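Local coordinates for UDP-N-acetylglucosamine pyrophosphorylase (Entamoeba histolytica, PDB 3OC9), which probably catalyses the transfer of a uridylyl group from UTP to N-acetyl-alpha-D-glucosamine 1-phosphate, giving UDP-N-acetyl-alpha-D-glucosamine and diphosphate, at residues Y361-A365 / F385-L390; S374-S380 / L400-Q405. All blocks are in the same frame, centred on the assembly; numbering follows the deposited sequence.

Contact 1 (Y361-A365 / F385-L390); sequences YLKKA and FEEEGL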
loop_
_atom_site.group_PDB
_atom_site.type_symbol
_atom_site.label_atom_id
_atom_site.label_comp_id
_atom_site.label_asym_id
_atom_site.label_seq_id
_atom_site.Cartn_x
_atom_site.Cartn_y
_atom_site.Cartn_z
ATOM N N TYR A 361 16.797 13.060 -6.777
ATOM C CA TYR A 361 17.737 12.393 -5.857
ATOM C C TYR A 361 19.215 12.582 -6.312
ATOM O O TYR A 361 20.114 12.843 -5.485
ATOM C CB TYR A 361 17.387 10.901 -5.687
ATOM C CG TYR A 361 16.207 10.606 -4.730
ATOM C CD1 TYR A 361 15.941 11.433 -3.619
ATOM C CD2 TYR A 361 15.399 9.468 -4.921
ATOM C CE1 TYR A 361 14.860 11.140 -2.719
ATOM C CE2 TYR A 361 14.321 9.172 -4.032
ATOM C CZ TYR A 361 14.070 10.014 -2.940
ATOM O OH TYR A 361 13.011 9.737 -2.064
ATOM N N LEU A 362 19.459 12.474 -7.616
ATOM C CA LEU A 362 20.802 12.739 -8.160
ATOM C C LEU A 362 21.312 14.158 -7.837
ATOM O O LEU A 362 22.472 14.321 -7.454
ATOM C CB LEU A 362 20.863 12.468 -9.672
ATOM C CG LEU A 362 20.975 11.010 -10.134
ATOM C CD1 LEU A 362 20.683 10.862 -11.648
ATOM C CD2 LEU A 362 22.332 10.358 -9.778
ATOM N N LYS A 363 20.444 15.158 -7.970
ATOM C CA LYS A 363 20.788 16.558 -7.650
ATOM C C LYS A 363 21.004 16.794 -6.145
ATOM O O LYS A 363 21.863 17.592 -5.748
ATOM C CB LYS A 363 19.731 17.523 -8.202
ATOM C CG LYS A 363 19.655 17.558 -9.742
ATOM C CD LYS A 363 18.500 18.441 -10.223
ATOM C CE LYS A 363 18.342 18.340 -11.738
ATOM N NZ LYS A 363 17.150 19.079 -12.258
ATOM N N LYS A 364 20.230 16.098 -5.312
ATOM C CA LYS A 364 20.373 16.206 -3.863
ATOM C C LYS A 364 21.722 15.606 -3.402
ATOM O O LYS A 364 22.275 16.011 -2.361
ATOM C CB LYS A 364 19.168 15.547 -3.165
ATOM C CG LYS A 364 19.003 15.873 -1.684
ATOM C CD LYS A 364 17.668 15.330 -1.132
ATOM C CE LYS A 364 17.512 15.632 0.356
ATOM N NZ LYS A 364 16.080 15.527 0.768
ATOM N N ALA A 365 22.246 14.658 -4.180
ATOM C CA ALA A 365 23.520 14.013 -3.877
ATOM C C ALA A 365 24.737 14.805 -4.412
ATOM O O ALA A 365 25.884 14.408 -4.199
ATOM C CB ALA A 365 23.531 12.570 -4.401
ATOM N N PHE A 385 17.710 3.775 -1.608
ATOM C CA PHE A 385 16.381 3.940 -0.988
ATOM C C PHE A 385 15.859 5.373 -1.208
ATOM O O PHE A 385 14.785 5.570 -1.809
ATOM C CB PHE A 385 16.462 3.553 0.507
ATOM C CG PHE A 385 15.195 3.843 1.317
ATOM C CD1 PHE A 385 14.001 3.174 1.045
ATOM C CD2 PHE A 385 15.214 4.782 2.349
ATOM C CE1 PHE A 385 12.827 3.438 1.805
ATOM C CE2 PHE A 385 14.048 5.051 3.112
ATOM C CZ PHE A 385 12.853 4.380 2.822
ATOM N N GLU A 386 16.598 6.359 -0.696
ATOM C CA GLU A 386 16.380 7.782 -1.014
ATOM C C GLU A 386 17.594 8.174 -1.895
ATOM O O GLU A 386 17.797 7.528 -2.940
ATOM C CB GLU A 386 16.198 8.631 0.262
ATOM C CG GLU A 386 14.906 8.220 1.056
ATOM C CD GLU A 386 14.864 8.608 2.539
ATOM O OE1 GLU A 386 15.927 8.819 3.175
ATOM O OE2 GLU A 386 13.730 8.675 3.089
ATOM N N GLU A 387 18.405 9.153 -1.487
ATOM C CA GLU A 387 19.622 9.526 -2.277
ATOM C C GLU A 387 20.955 8.931 -1.766
ATOM O O GLU A 387 22.046 9.176 -2.354
ATOM C CB GLU A 387 19.712 11.069 -2.436
ATOM C CG GLU A 387 20.340 11.851 -1.265
ATOM C CD GLU A 387 19.412 12.085 -0.065
ATOM O OE1 GLU A 387 18.375 11.391 0.094
ATOM O OE2 GLU A 387 19.734 12.994 0.736
ATOM N N GLU A 388 20.884 8.135 -0.701
ATOM C CA GLU A 388 22.100 7.702 0.025
ATOM C C GLU A 388 23.039 6.752 -0.742
ATOM O O GLU A 388 24.231 6.633 -0.389
ATOM C CB GLU A 388 21.743 7.149 1.428
ATOM C CG GLU A 388 21.345 5.656 1.498
ATOM C CD GLU A 388 20.067 5.323 0.720
ATOM O OE1 GLU A 388 19.108 6.130 0.759
ATOM O OE2 GLU A 388 20.040 4.255 0.061
ATOM N N GLY A 389 22.536 6.094 -1.789
ATOM C CA GLY A 389 23.377 5.190 -2.595
ATOM C C GLY A 389 24.084 5.860 -3.766
ATOM O O GLY A 389 24.742 5.185 -4.572
ATOM N N LEU A 390 23.967 7.184 -3.847
ATOM C CA LEU A 390 24.381 7.925 -5.036
ATOM C C LEU A 390 25.565 8.869 -4.767
ATOM O O LEU A 390 25.855 9.748 -5.582
ATOM C CB LEU A 390 23.194 8.704 -5.624
ATOM C CG LEU A 390 21.871 7.931 -5.840
ATOM C CD1 LEU A 390 20.766 8.908 -6.215
ATOM C CD2 LEU A 390 22.008 6.822 -6.886
HETATM O O HOH W 1 12.271 7.027 -1.876
HETATM O O HOH W 2 15.743 12.466 0.861
HETATM O O HOH W 3 22.366 14.225 0.637
#

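Contact 2 (S374-S380 / L400-Q405); sequences SPICEIS and LPFILQ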
loop_
_atom_site.group_PDB
_atom_site.type_symbol
_atom_site.label_atom_id
_atom_site.label_comp_id
_atom_site.label_asym_id
_atom_site.label_seq_id
_atom_site.Cartn_x
_atom_site.Cartn_y
_atom_site.Cartn_z
ATOM N N SER A 374 16.827 13.522 -23.562
ATOM C CA SER A 374 16.095 12.333 -23.101
ATOM C C SER A 374 15.564 12.551 -21.691
ATOM O O SER A 374 16.206 13.252 -20.905
ATOM C CB SER A 374 17.021 11.105 -23.115
ATOM O OG SER A 374 16.401 9.964 -22.518
ATOM N N PRO A 375 14.394 11.957 -21.358
ATOM C CA PRO A 375 13.928 12.023 -19.966
ATOM C C PRO A 375 14.260 10.788 -19.090
ATOM O O PRO A 375 13.948 10.797 -17.891
ATOM C CB PRO A 375 12.411 12.141 -20.132
ATOM C CG PRO A 375 12.126 11.280 -21.329
ATOM C CD PRO A 375 13.351 11.403 -22.245
ATOM N N ILE A 376 14.880 9.761 -19.668
ATOM C CA ILE A 376 15.084 8.455 -18.978
ATOM C C ILE A 376 16.120 8.499 -17.838
ATOM O O ILE A 376 17.279 8.850 -18.055
ATOM C CB ILE A 376 15.455 7.337 -19.993
ATOM C CG1 ILE A 376 14.376 7.243 -21.078
ATOM C CG2 ILE A 376 15.664 5.963 -19.287
ATOM C CD1 ILE A 376 14.751 6.394 -22.255
ATOM N N CYS A 377 15.683 8.147 -16.621
ATOM C CA CYS A 377 16.574 8.043 -15.456
ATOM C C CYS A 377 16.044 6.896 -14.578
ATOM O O CYS A 377 15.078 7.103 -13.845
ATOM C CB CYS A 377 16.588 9.365 -14.678
ATOM S SG CYS A 377 17.792 9.553 -13.304
ATOM N N GLU A 378 16.645 5.708 -14.701
ATOM C CA GLU A 378 16.218 4.493 -13.968
ATOM C C GLU A 378 17.265 4.057 -12.947
ATOM O O GLU A 378 18.393 3.678 -13.312
ATOM C CB GLU A 378 15.925 3.315 -14.916
ATOM C CG GLU A 378 14.893 3.612 -15.996
ATOM C CD GLU A 378 14.265 2.367 -16.636
ATOM O OE1 GLU A 378 14.649 1.207 -16.322
ATOM O OE2 GLU A 378 13.343 2.551 -17.455
ATOM N N ILE A 379 16.874 4.093 -11.673
ATOM C CA ILE A 379 17.745 3.733 -10.554
ATOM C C ILE A 379 17.133 2.545 -9.797
ATOM O O ILE A 379 16.050 2.677 -9.211
ATOM C CB ILE A 379 17.945 4.937 -9.585
ATOM C CG1 ILE A 379 18.567 6.144 -10.337
ATOM C CG2 ILE A 379 18.764 4.487 -8.346
ATOM C CD1 ILE A 379 18.842 7.398 -9.469
ATOM N N SER A 380 17.820 1.398 -9.809
ATOM C CA SER A 380 17.281 0.162 -9.202
ATOM C C SER A 380 16.929 0.342 -7.721
ATOM O O SER A 380 17.696 0.950 -6.971
ATOM C CB SER A 380 18.261 -0.997 -9.348
ATOM O OG SER A 380 17.727 -2.171 -8.733
ATOM N N LEU A 400 21.376 12.412 -19.582
ATOM C CA LEU A 400 20.362 11.359 -19.765
ATOM C C LEU A 400 20.363 10.879 -21.218
ATOM O O LEU A 400 20.649 11.677 -22.121
ATOM C CB LEU A 400 18.959 11.851 -19.344
ATOM C CG LEU A 400 18.791 12.379 -17.913
ATOM C CD1 LEU A 400 17.313 12.658 -17.590
ATOM C CD2 LEU A 400 19.366 11.376 -16.909
ATOM N N PRO A 401 20.060 9.582 -21.458
ATOM C CA PRO A 401 19.617 8.505 -20.539
ATOM C C PRO A 401 20.658 8.008 -19.527
ATOM O O PRO A 401 21.850 7.885 -19.859
ATOM C CB PRO A 401 19.237 7.358 -21.487
ATOM C CG PRO A 401 19.143 7.985 -22.862
ATOM C CD PRO A 401 20.136 9.098 -22.848
ATOM N N PHE A 402 20.180 7.702 -18.312
ATOM C CA PHE A 402 20.999 7.155 -17.220
ATOM C C PHE A 402 20.297 5.912 -16.666
ATOM O O PHE A 402 19.097 5.966 -16.370
ATOM C CB PHE A 402 21.178 8.219 -16.128
ATOM C CG PHE A 402 21.978 7.764 -14.923
ATOM C CD1 PHE A 402 23.372 7.751 -14.950
ATOM C CD2 PHE A 402 21.332 7.404 -13.742
ATOM C CE1 PHE A 402 24.121 7.349 -13.825
ATOM C CE2 PHE A 402 22.065 7.009 -12.614
ATOM C CZ PHE A 402 23.463 6.976 -12.659
ATOM N N ILE A 403 21.031 4.796 -16.581
ATOM C CA ILE A 403 20.497 3.518 -16.075
ATOM C C ILE A 403 21.472 2.881 -15.074
ATOM O O ILE A 403 22.608 2.532 -15.431
ATOM C CB ILE A 403 20.168 2.513 -17.230
ATOM C CG1 ILE A 403 19.019 3.049 -18.096
ATOM C CG2 ILE A 403 19.823 1.110 -16.673
ATOM C CD1 ILE A 403 18.679 2.185 -19.308
ATOM N N LEU A 404 21.019 2.713 -13.833
ATOM C CA LEU A 404 21.861 2.177 -12.763
ATOM C C LEU A 404 21.226 0.918 -12.173
ATOM O O LEU A 404 20.184 0.988 -11.525
ATOM C CB LEU A 404 22.086 3.237 -11.677
ATOM C CG LEU A 404 22.956 2.960 -10.444
ATOM C CD1 LEU A 404 24.417 2.690 -10.837
ATOM C CD2 LEU A 404 22.876 4.145 -9.478
ATOM N N GLN A 405 21.851 -0.230 -12.414
ATOM C CA GLN A 405 21.292 -1.497 -11.945
ATOM C C GLN A 405 22.251 -2.236 -11.013
ATOM O O GLN A 405 23.433 -1.884 -10.882
ATOM C CB GLN A 405 20.843 -2.379 -13.124
ATOM C CG GLN A 405 19.757 -1.734 -14.009
ATOM C CD GLN A 405 18.374 -1.673 -13.337
ATOM O OE1 GLN A 405 17.802 -2.707 -12.973
ATOM N NE2 GLN A 405 17.831 -0.464 -13.196
ATOM O OXT GLN A 405 21.841 -3.190 -10.339
HETATM O O HOH W 4 19.480 -4.182 -9.670
#

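Contact 1 (Y361-A365 / F385-L390)
In the C-terminal part of this GT-A-type pyrophosphorylase, the end of helix 347-364 packs on the loop between strands 377-379 and 397-399, with no direct hydrogen bond between them. The CA-to-CB bond of Phe-385 points away from the helix end, and its ring packs on helix 68-87, while its carbonyl O accepts a hydrogen bond from a water that also hydrogen-bonds Tyr-361 OH. Glu-386 O, 3.7 Å from Tyr-361 CD2, lies with Glu-387 N over one face of the Tyr-361 ring; the Glu-386 carboxylate forms a salt bridge with Lys-192. Glu-387 has the largest contact area of the loop residues, with its CB 3.6 Å from Tyr-361 O. Its charge stops short of a salt bridge with Lys-364, and one water joins their charged ends instead. Glu-388 folds back within the loop, accepting from the backbone N of Phe-385 and Glu-386, and also pairs with Arg-78. Leu-390 then supplies the apolar part, with CD1 4.0 Å from Tyr-361 CB and CB 4.1 Å from Ala-365 CB.

Contact 2 (S374-S380 / L400-Q405)
Strands 377-379 and 402-404 run side by side in the same direction; the axes of these short segments approach to 4.9 Å, at an angle of 7°. Four backbone hydrogen bonds join the two segments. Phe-402 N donates to Ile-376 O (3.1 Å) and Phe-402 O accepts from Glu-378 N (3.0 Å); two residues on, Leu-404 N donates to Glu-378 O (2.8 Å) and Leu-404 O accepts from Ser-380 N (2.9 Å). Phe-402 and Leu-404 thus have both backbone polar groups satisfied by segment 374-380, whereas Cys-377 O turns to Asn-358 of helix 347-364. Before the ladder begins, Ser-374 OG accepts from Ile-376 N (3.2 Å) in an ST turn, and a cis peptide bond precedes Pro-401.

Side chains alternate across the sheet. Cys-377, Ile-379, Phe-402 and Leu-404 share one face, where Cys-377 SG lies 4.2 Å from Phe-402 CD2 in an oblique sulfur-aromatic contact and Ile-379 CG1 meets the ring edge. Glu-378 and Ile-403 occupy the other face. There the buried carboxylate of Glu-378 is not left bare: OE2 accepts from Tyr-355 OH and from Glu-63 N. At the end of the chain, a water bridges Ser-380 OG and the terminal carboxylate oxygen OXT of Gln-405; Ser-380 OG also hydrogen-bonds Arg-382 N, and Gln-405 OE1 hydrogen-bonds Lys-66 NZ. The whole is a two-stranded parallel sheet, separate from the large mixed sheet of this GT-A-type nucleotidyltransferase, with the C-terminal strand as one of its pair.

In the fold
From the N terminus, the chain builds the large mixed sheet before reaching helix 347-364, whose end supplies the first half of contact 1. Strand 377-379 follows and opens contact 2; the chain then returns at 385-390 to close contact 1, and only its last residues close contact 2. The two contacts therefore cross, their segments alternating along the sequence, each spanning 19 intervening residues. Their centres are 13 Å apart, and they share an apolar layer: Leu-362 CD1 lies 3.6 Å from Cys-377 SG, and Leu-390 CD2 lies 3.8 Å from Leu-404 CD2. Helix end, loop and two-stranded sheet are thereby joined into one C-terminal unit.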